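Local coordinates for glycerol dehydrogenase (Bacillus coagulans, PDB 6CSJ), which probably catalyses the NAD-dependent oxidation of glycerol and related polyols, and in this double mutant has acquired D-lactate dehydrogenase activity, at residues P15-R20 / F149-T154; T116-N121 / A236-S241. The protein carries 2 engineered substitutions. One frame throughout, in Å; residues are numbered along the deposited sequence.

Contact 1: residues P15-R20 / F149-T154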
ATOM      1  N   PRO A  15     -14.567   9.872  10.048  1.00 27.45           N
ATOM      2  CA  PRO A  15     -14.698   9.064  11.266  1.00 29.07           C
ATOM      3  C   PRO A  15     -16.044   8.333  11.316  1.00 33.17           C
ATOM      4  O   PRO A  15     -17.076   8.903  10.909  1.00 31.37           O
ATOM      5  CB  PRO A  15     -14.560  10.089  12.404  1.00 27.11           C
ATOM      6  CG  PRO A  15     -14.928  11.392  11.809  1.00 25.94           C
ATOM      7  CD  PRO A  15     -14.793  11.308  10.305  1.00 29.90           C
ATOM      8  N   ASP A  16     -16.013   7.067  11.747  1.00 31.36           N
ATOM      9  CA  ASP A  16     -17.220   6.245  11.933  1.00 29.25           C
ATOM     10  C   ASP A  16     -17.997   5.948  10.624  1.00 27.05           C
ATOM     11  O   ASP A  16     -19.210   5.726  10.641  1.00 25.81           O
ATOM     12  CB  ASP A  16     -18.119   6.903  13.003  1.00 32.82           C
ATOM     13  CG  ASP A  16     -18.930   5.898  13.825  1.00 38.71           C
ATOM     14  OD1 ASP A  16     -18.714   4.660  13.755  1.00 38.44           O
ATOM     15  OD2 ASP A  16     -19.811   6.377  14.564  1.00 53.30           O
ATOM     16  N   GLU A  17     -17.279   5.927   9.504  1.00 27.59           N
ATOM     17  CA  GLU A  17     -17.833   5.584   8.176  1.00 28.28           C
ATOM     18  C   GLU A  17     -18.464   4.180   8.077  1.00 27.07           C
ATOM     19  O   GLU A  17     -19.430   3.991   7.326  1.00 27.69           O
ATOM     20  CB  GLU A  17     -16.737   5.721   7.103  1.00 29.59           C
ATOM     21  CG  GLU A  17     -16.918   6.729   5.975  1.00 32.72           C
ATOM     22  CD  GLU A  17     -17.884   7.852   6.229  1.00 29.91           C
ATOM     23  OE1 GLU A  17     -19.063   7.701   5.832  1.00 27.97           O
ATOM     24  OE2 GLU A  17     -17.476   8.895   6.776  1.00 29.32           O
ATOM     25  N   LEU A  18     -17.938   3.203   8.817  1.00 24.14           N
ATOM     26  CA  LEU A  18     -18.520   1.848   8.832  1.00 27.65           C
ATOM     27  C   LEU A  18     -19.956   1.823   9.378  1.00 31.05           C
ATOM     28  O   LEU A  18     -20.728   0.931   9.020  1.00 41.67           O
ATOM     29  CB  LEU A  18     -17.643   0.862   9.622  1.00 29.43           C
ATOM     30  CG  LEU A  18     -16.305   0.464   8.982  1.00 32.40           C
ATOM     31  CD1 LEU A  18     -15.531  -0.485   9.878  1.00 35.20           C
ATOM     32  CD2 LEU A  18     -16.484  -0.150   7.603  1.00 30.43           C
ATOM     33  N   SER A  19     -20.313   2.798  10.219  1.00 28.23           N
ATOM     34  CA  SER A  19     -21.683   2.934  10.721  1.00 30.32           C
ATOM     35  C   SER A  19     -22.669   3.317   9.616  1.00 29.48           C
ATOM     36  O   SER A  19     -23.864   3.193   9.817  1.00 25.30           O
ATOM     37  CB  SER A  19     -21.763   3.973  11.852  1.00 34.05           C
ATOM     38  OG  SER A  19     -21.785   5.294  11.321  1.00 34.96           O
ATOM     39  N   ARG A  20     -22.174   3.803   8.476  1.00 34.80           N
ATOM     40  CA  ARG A  20     -22.997   4.062   7.288  1.00 35.56           C
ATOM     41  C   ARG A  20     -22.727   3.053   6.162  1.00 32.00           C
ATOM     42  O   ARG A  20     -23.063   3.324   4.995  1.00 32.24           O
ATOM     43  CB  ARG A  20     -22.746   5.490   6.768  1.00 44.32           C
ATOM     44  CG  ARG A  20     -23.270   6.591   7.675  1.00 52.71           C
ATOM     45  CD  ARG A  20     -22.760   7.973   7.271  1.00 57.24           C
ATOM     46  NE  ARG A  20     -22.355   8.757   8.453  1.00 64.10           N
ATOM     47  CZ  ARG A  20     -21.129   8.818   8.994  1.00 57.80           C
ATOM     48  NH1 ARG A  20     -20.106   8.147   8.499  1.00 57.55           N
ATOM     49  NH2 ARG A  20     -20.940   9.564  10.075  1.00 60.78           N
ATOM     50  N   PHE A 149     -15.690   1.027  -4.573  1.00 17.97           N
ATOM     51  CA  PHE A 149     -15.559   2.001  -3.484  1.00 18.00           C
ATOM     52  C   PHE A 149     -14.393   1.604  -2.586  1.00 20.02           C
ATOM     53  O   PHE A 149     -14.201   0.423  -2.299  1.00 19.03           O
ATOM     54  CB  PHE A 149     -16.783   2.081  -2.541  1.00 16.35           C
ATOM     55  CG  PHE A 149     -18.097   2.485  -3.177  1.00 16.58           C
ATOM     56  CD1 PHE A 149     -18.204   2.999  -4.472  1.00 16.89           C
ATOM     57  CD2 PHE A 149     -19.265   2.397  -2.409  1.00 17.73           C
ATOM     58  CE1 PHE A 149     -19.445   3.352  -5.001  1.00 16.11           C
ATOM     59  CE2 PHE A 149     -20.502   2.759  -2.933  1.00 17.11           C
ATOM     60  CZ  PHE A 149     -20.590   3.236  -4.231  1.00 16.23           C
ATOM     61  N   VAL A 150     -13.653   2.610  -2.124  1.00 20.55           N
ATOM     62  CA  VAL A 150     -12.729   2.473  -1.015  1.00 20.90           C
ATOM     63  C   VAL A 150     -13.274   3.346   0.124  1.00 22.62           C
ATOM     64  O   VAL A 150     -13.564   4.523  -0.097  1.00 21.93           O
ATOM     65  CB  VAL A 150     -11.310   2.926  -1.405  1.00 19.69           C
ATOM     66  CG1 VAL A 150     -10.348   2.764  -0.233  1.00 19.31           C
ATOM     67  CG2 VAL A 150     -10.838   2.143  -2.623  1.00 19.85           C
ATOM     68  N   ILE A 151     -13.412   2.766   1.321  1.00 20.94           N
ATOM     69  CA  ILE A 151     -13.970   3.459   2.483  1.00 21.43           C
ATOM     70  C   ILE A 151     -12.978   3.457   3.645  1.00 21.40           C
ATOM     71  O   ILE A 151     -12.582   2.390   4.103  1.00 19.05           O
ATOM     72  CB  ILE A 151     -15.310   2.826   2.934  1.00 24.28           C
ATOM     73  CG1 ILE A 151     -16.367   3.033   1.834  1.00 25.63           C
ATOM     74  CG2 ILE A 151     -15.790   3.443   4.259  1.00 23.89           C
ATOM     75  CD1 ILE A 151     -17.701   2.386   2.114  1.00 25.80           C
ATOM     76  N   MET A 152     -12.604   4.650   4.124  1.00 21.55           N
ATOM     77  CA  MET A 152     -11.635   4.806   5.210  1.00 22.30           C
ATOM     78  C   MET A 152     -12.334   5.335   6.474  1.00 23.26           C
ATOM     79  O   MET A 152     -12.673   6.523   6.567  1.00 20.60           O
ATOM     80  CB  MET A 152     -10.501   5.767   4.799  1.00 22.50           C
ATOM     81  CG  MET A 152      -9.804   5.447   3.487  1.00 22.23           C
ATOM     82  SD  MET A 152      -9.140   3.774   3.350  1.00 21.93           S
ATOM     83  CE  MET A 152      -7.670   3.862   4.373  1.00 20.64           C
ATOM     84  N   ASP A 153     -12.562   4.439   7.433  1.00 22.39           N
ATOM     85  CA  ASP A 153     -13.112   4.807   8.736  1.00 24.93           C
ATOM     86  C   ASP A 153     -11.940   5.226   9.601  1.00 23.09           C
ATOM     87  O   ASP A 153     -11.225   4.382  10.150  1.00 25.17           O
ATOM     88  CB  ASP A 153     -13.870   3.631   9.364  1.00 31.51           C
ATOM     89  CG  ASP A 153     -14.711   4.038  10.578  1.00 33.14           C
ATOM     90  OD1 ASP A 153     -14.246   4.842  11.419  1.00 37.13           O
ATOM     91  OD2 ASP A 153     -15.851   3.542  10.679  1.00 39.02           O
ATOM     92  N   THR A 154     -11.735   6.534   9.708  1.00 20.72           N
ATOM     93  CA  THR A 154     -10.543   7.071  10.359  1.00 18.91           C
ATOM     94  C   THR A 154     -10.522   6.797  11.860  1.00 20.48           C
ATOM     95  O   THR A 154      -9.449   6.702  12.451  1.00 18.81           O
ATOM     96  CB  THR A 154     -10.396   8.573  10.089  1.00 18.47           C
ATOM     97  OG1 THR A 154     -11.570   9.260  10.511  1.00 20.83           O
ATOM     98  CG2 THR A 154     -10.204   8.801   8.611  1.00 21.92           C
TER
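Asp153, ending strand 149-153, reaches with its carboxylate into the turn of residues 15-20 and is hydrogen-bonded by two of its backbone amides. With CG anti to the backbone N (chi1 -168°), the carboxylate carbon is set toward the turn. OD2 takes the N-H of Leu18 at 2.8 Å in a nearly straight bond (167°), on its anti side and somewhat out of the carboxylate plane. OD1 is met by Asp16 N at 2.9 Å from well above that plane. The same OD1 caps Val156 N in helix 154-158. Leu18 CB borders Asp153 OD2 at 3.4 Å; packing is close where Glu17 CB rests 3.8 Å from Ile151 CG2, the side chains crossing at about a right angle. Glu17, bent at chi2, then leads away, its OE1 hydrogen-bonded to Tyr24 OH and salt-bridged, with a weak hydrogen bond, to Arg20 NH1. The outer side is looser: the exposed ring of Pro15 lies beside Thr154, CB 3.6 Å from OG1, a hydroxyl bonded to Glu231, and Asp16 starts away from the strand at CB. An alanine in place of Asp153 would probably leave the amides of Asp16 and Leu18 without their acceptor and helix 154-158 without its cap. Asp153 is thus an N-cap aspartate ending a parallel-sheet strand, in the family's probable Rossmann-like nucleotide-binding part; amides and helix start probably offset repulsion from nearby Asp16.

Contact 2: residues T116-N121 / A236-S241. Engineered in segment 116-121: Asn121 (natural residue Asp).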
ATOM      1  N   THR A 116      -8.823  -1.371   7.723  1.00 18.22           N
ATOM      2  CA  THR A 116      -8.788  -1.024   9.134  1.00 19.82           C
ATOM      3  C   THR A 116      -7.427  -0.449   9.548  1.00 21.78           C
ATOM      4  O   THR A 116      -7.218  -0.126  10.726  1.00 22.92           O
ATOM      5  CB  THR A 116      -9.099  -2.261   9.996  1.00 20.15           C
ATOM      6  OG1 THR A 116      -8.188  -3.306   9.654  1.00 21.23           O
ATOM      7  CG2 THR A 116     -10.508  -2.733   9.748  1.00 19.82           C
ATOM      8  N   ILE A 117      -6.509  -0.348   8.584  1.00 23.97           N
ATOM      9  CA  ILE A 117      -5.180   0.254   8.770  1.00 21.65           C
ATOM     10  C   ILE A 117      -4.850   1.028   7.498  1.00 21.54           C
ATOM     11  O   ILE A 117      -5.460   0.792   6.446  1.00 23.06           O
ATOM     12  CB  ILE A 117      -4.091  -0.818   9.030  1.00 24.03           C
ATOM     13  CG1 ILE A 117      -3.836  -1.671   7.755  1.00 28.40           C
ATOM     14  CG2 ILE A 117      -4.462  -1.660  10.253  1.00 23.46           C
ATOM     15  CD1 ILE A 117      -3.086  -2.973   7.971  1.00 31.75           C
ATOM     16  N   ALA A 118      -3.893   1.942   7.593  1.00 20.42           N
ATOM     17  CA  ALA A 118      -3.466   2.760   6.452  1.00 20.32           C
ATOM     18  C   ALA A 118      -1.945   2.662   6.333  1.00 23.03           C
ATOM     19  O   ALA A 118      -1.223   3.643   6.492  1.00 21.84           O
ATOM     20  CB  ALA A 118      -3.923   4.190   6.620  1.00 20.49           C
ATOM     21  N   SER A 119      -1.494   1.441   6.029  1.00 23.99           N
ATOM     22  CA  SER A 119      -0.082   1.055   6.035  1.00 23.78           C
ATOM     23  C   SER A 119       0.533   0.792   4.654  1.00 22.80           C
ATOM     24  O   SER A 119       1.748   0.613   4.553  1.00 28.41           O
ATOM     25  CB  SER A 119       0.076  -0.214   6.887  1.00 22.92           C
ATOM     26  OG  SER A 119      -0.695  -1.269   6.334  1.00 27.00           O
ATOM     27  N   THR A 120      -0.288   0.707   3.609  1.00 19.45           N
ATOM     28  CA  THR A 120       0.236   0.555   2.249  1.00 16.54           C
ATOM     29  C   THR A 120      -0.678   1.302   1.277  1.00 15.92           C
ATOM     30  O   THR A 120      -1.786   1.715   1.637  1.00 15.64           O
ATOM     31  CB  THR A 120       0.354  -0.937   1.789  1.00 17.22           C
ATOM     32  OG1 THR A 120      -0.930  -1.441   1.338  1.00 17.60           O
ATOM     33  CG2 THR A 120       0.905  -1.880   2.898  1.00 16.66           C
ATOM     34  N   ASN A 121      -0.212   1.448   0.041  1.00 15.62           N
ATOM     35  CA  ASN A 121      -1.025   2.031  -1.027  1.00 16.47           C
ATOM     36  C   ASN A 121      -1.747   0.977  -1.904  1.00 17.05           C
ATOM     37  O   ASN A 121      -2.251   1.303  -2.976  1.00 18.21           O
ATOM     38  CB  ASN A 121      -0.184   3.001  -1.873  1.00 17.39           C
ATOM     39  CG  ASN A 121       0.990   2.328  -2.572  1.00 14.58           C
ATOM     40  OD1 ASN A 121       1.077   1.113  -2.641  1.00 14.55           O
ATOM     41  ND2 ASN A 121       1.900   3.137  -3.088  1.00 14.42           N
ATOM     42  N   ALA A 236      -3.387  10.718   1.987  1.00 18.65           N
ATOM     43  CA  ALA A 236      -2.109  10.625   1.270  1.00 19.08           C
ATOM     44  C   ALA A 236      -1.570   9.190   1.152  1.00 19.40           C
ATOM     45  O   ALA A 236      -1.137   8.767   0.075  1.00 23.05           O
ATOM     46  CB  ALA A 236      -1.073  11.531   1.921  1.00 21.25           C
ATOM     47  N   ASN A 237      -1.610   8.457   2.263  1.00 18.40           N
ATOM     48  CA  ASN A 237      -1.200   7.052   2.313  1.00 17.59           C
ATOM     49  C   ASN A 237      -2.026   6.130   1.418  1.00 16.83           C
ATOM     50  O   ASN A 237      -1.535   5.079   1.011  1.00 16.91           O
ATOM     51  CB  ASN A 237      -1.272   6.514   3.746  1.00 17.62           C
ATOM     52  CG  ASN A 237      -0.155   7.038   4.635  1.00 19.66           C
ATOM     53  OD1 ASN A 237       0.607   7.927   4.245  1.00 20.71           O
ATOM     54  ND2 ASN A 237      -0.055   6.487   5.850  1.00 17.25           N
ATOM     55  N   THR A 238      -3.268   6.511   1.120  1.00 18.02           N
ATOM     56  CA  THR A 238      -4.210   5.627   0.441  1.00 17.49           C
ATOM     57  C   THR A 238      -4.575   6.123  -0.960  1.00 17.88           C
ATOM     58  O   THR A 238      -4.218   5.493  -1.954  1.00 21.34           O
ATOM     59  CB  THR A 238      -5.468   5.427   1.301  1.00 17.69           C
ATOM     60  OG1 THR A 238      -5.072   5.112   2.643  1.00 17.97           O
ATOM     61  CG2 THR A 238      -6.318   4.283   0.760  1.00 19.69           C
ATOM     62  N   TYR A 239      -5.274   7.241  -1.066  1.00 17.82           N
ATOM     63  CA  TYR A 239      -5.699   7.692  -2.387  1.00 19.23           C
ATOM     64  C   TYR A 239      -4.532   8.272  -3.183  1.00 18.32           C
ATOM     65  O   TYR A 239      -4.225   7.782  -4.261  1.00 16.56           O
ATOM     66  CB  TYR A 239      -6.836   8.704  -2.310  1.00 17.45           C
ATOM     67  CG  TYR A 239      -7.477   8.962  -3.656  1.00 17.53           C
ATOM     68  CD1 TYR A 239      -8.410   8.070  -4.167  1.00 18.34           C
ATOM     69  CD2 TYR A 239      -7.152  10.073  -4.429  1.00 16.39           C
ATOM     70  CE1 TYR A 239      -8.993   8.247  -5.408  1.00 16.94           C
ATOM     71  CE2 TYR A 239      -7.761  10.273  -5.680  1.00 17.82           C
ATOM     72  CZ  TYR A 239      -8.679   9.343  -6.156  1.00 16.25           C
ATOM     73  OH  TYR A 239      -9.296   9.482  -7.376  1.00 17.80           O
ATOM     74  N   LEU A 240      -3.880   9.295  -2.635  1.00 19.69           N
ATOM     75  CA  LEU A 240      -2.831  10.024  -3.355  1.00 20.28           C
ATOM     76  C   LEU A 240      -1.691   9.096  -3.776  1.00 21.26           C
ATOM     77  O   LEU A 240      -1.275   9.104  -4.942  1.00 19.27           O
ATOM     78  CB  LEU A 240      -2.251  11.159  -2.506  1.00 22.25           C
ATOM     79  CG  LEU A 240      -3.172  12.230  -1.930  1.00 23.69           C
ATOM     80  CD1 LEU A 240      -2.358  13.304  -1.213  1.00 22.83           C
ATOM     81  CD2 LEU A 240      -4.043  12.833  -3.024  1.00 23.77           C
ATOM     82  N   SER A 241      -1.192   8.313  -2.818  1.00 19.54           N
ATOM     83  CA  SER A 241      -0.132   7.344  -3.074  1.00 20.33           C
ATOM     84  C   SER A 241      -0.607   6.181  -3.966  1.00 23.72           C
ATOM     85  O   SER A 241       0.168   5.668  -4.771  1.00 20.11           O
ATOM     86  CB  SER A 241       0.400   6.780  -1.756  1.00 19.64           C
ATOM     87  OG  SER A 241       1.432   5.840  -1.980  1.00 17.93           O
TER
HETATM   88  O   HOH W   1      -4.670   2.564  -1.695  1.00 19.42           O
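Asn237 meets the loop 116-121 first, its ND2 giving a hydrogen bond of 3.1 Å to Ala118 O, which sits 19° out of the amide plane. OD1 of the same amide is engaged by Gln210 NE2, so both ends of the group are held and its rotation is fixed. The backbone O of Asn237 comes 3.7 Å from Asn121 CA. At Thr238 the contact is lighter: OG1, bonded back to Ile234 O within its own helix, stands 4.2 Å from Ala118 CB. Its backbone O instead accepts from a water that also donates, weakly, to Asn121 O. The helix widens into a pi-type turn over 236-240, with Ser241 N bonded to Ala236 O. Ser241 follows, its OG accepting at 3.0 Å from ND2 of the engineered Asn121 (Asp in the natural sequence), close to the amide plane. That hydroxyl is also paired with Thr175 OG1, while Asn121 N bonds Asp171 OD2. Thus the loop leaving strand 111-115 is clasped against helix 228-248 and flanked by helices 162-173 and 154-158, where the sheet domain meets the helical one, beside the cleft in which this family probably binds substrate and metal.

From the N terminus, strand 10-14 leads into residues 15-20, the first half of contact 1. The chain then runs through strands 32-36, 59-63 and 87-92 to 111-115, whose following loop, 116-121, opens contact 2. Strand 149-153 closes contact 1 across 128 intervening residues; only later does helix 228-248 bring in residues 236-241 and close contact 2. The two loops therefore cross. Contact 1 stays at one edge of the sheet, tying the turn after outermost strand 10-14 to its neighbour, whereas contact 2 joins the sheet to the helical part. Their centres lie about 14 Å apart, and they touch where Met152 CE packs 3.4 Å from Thr238 OG1.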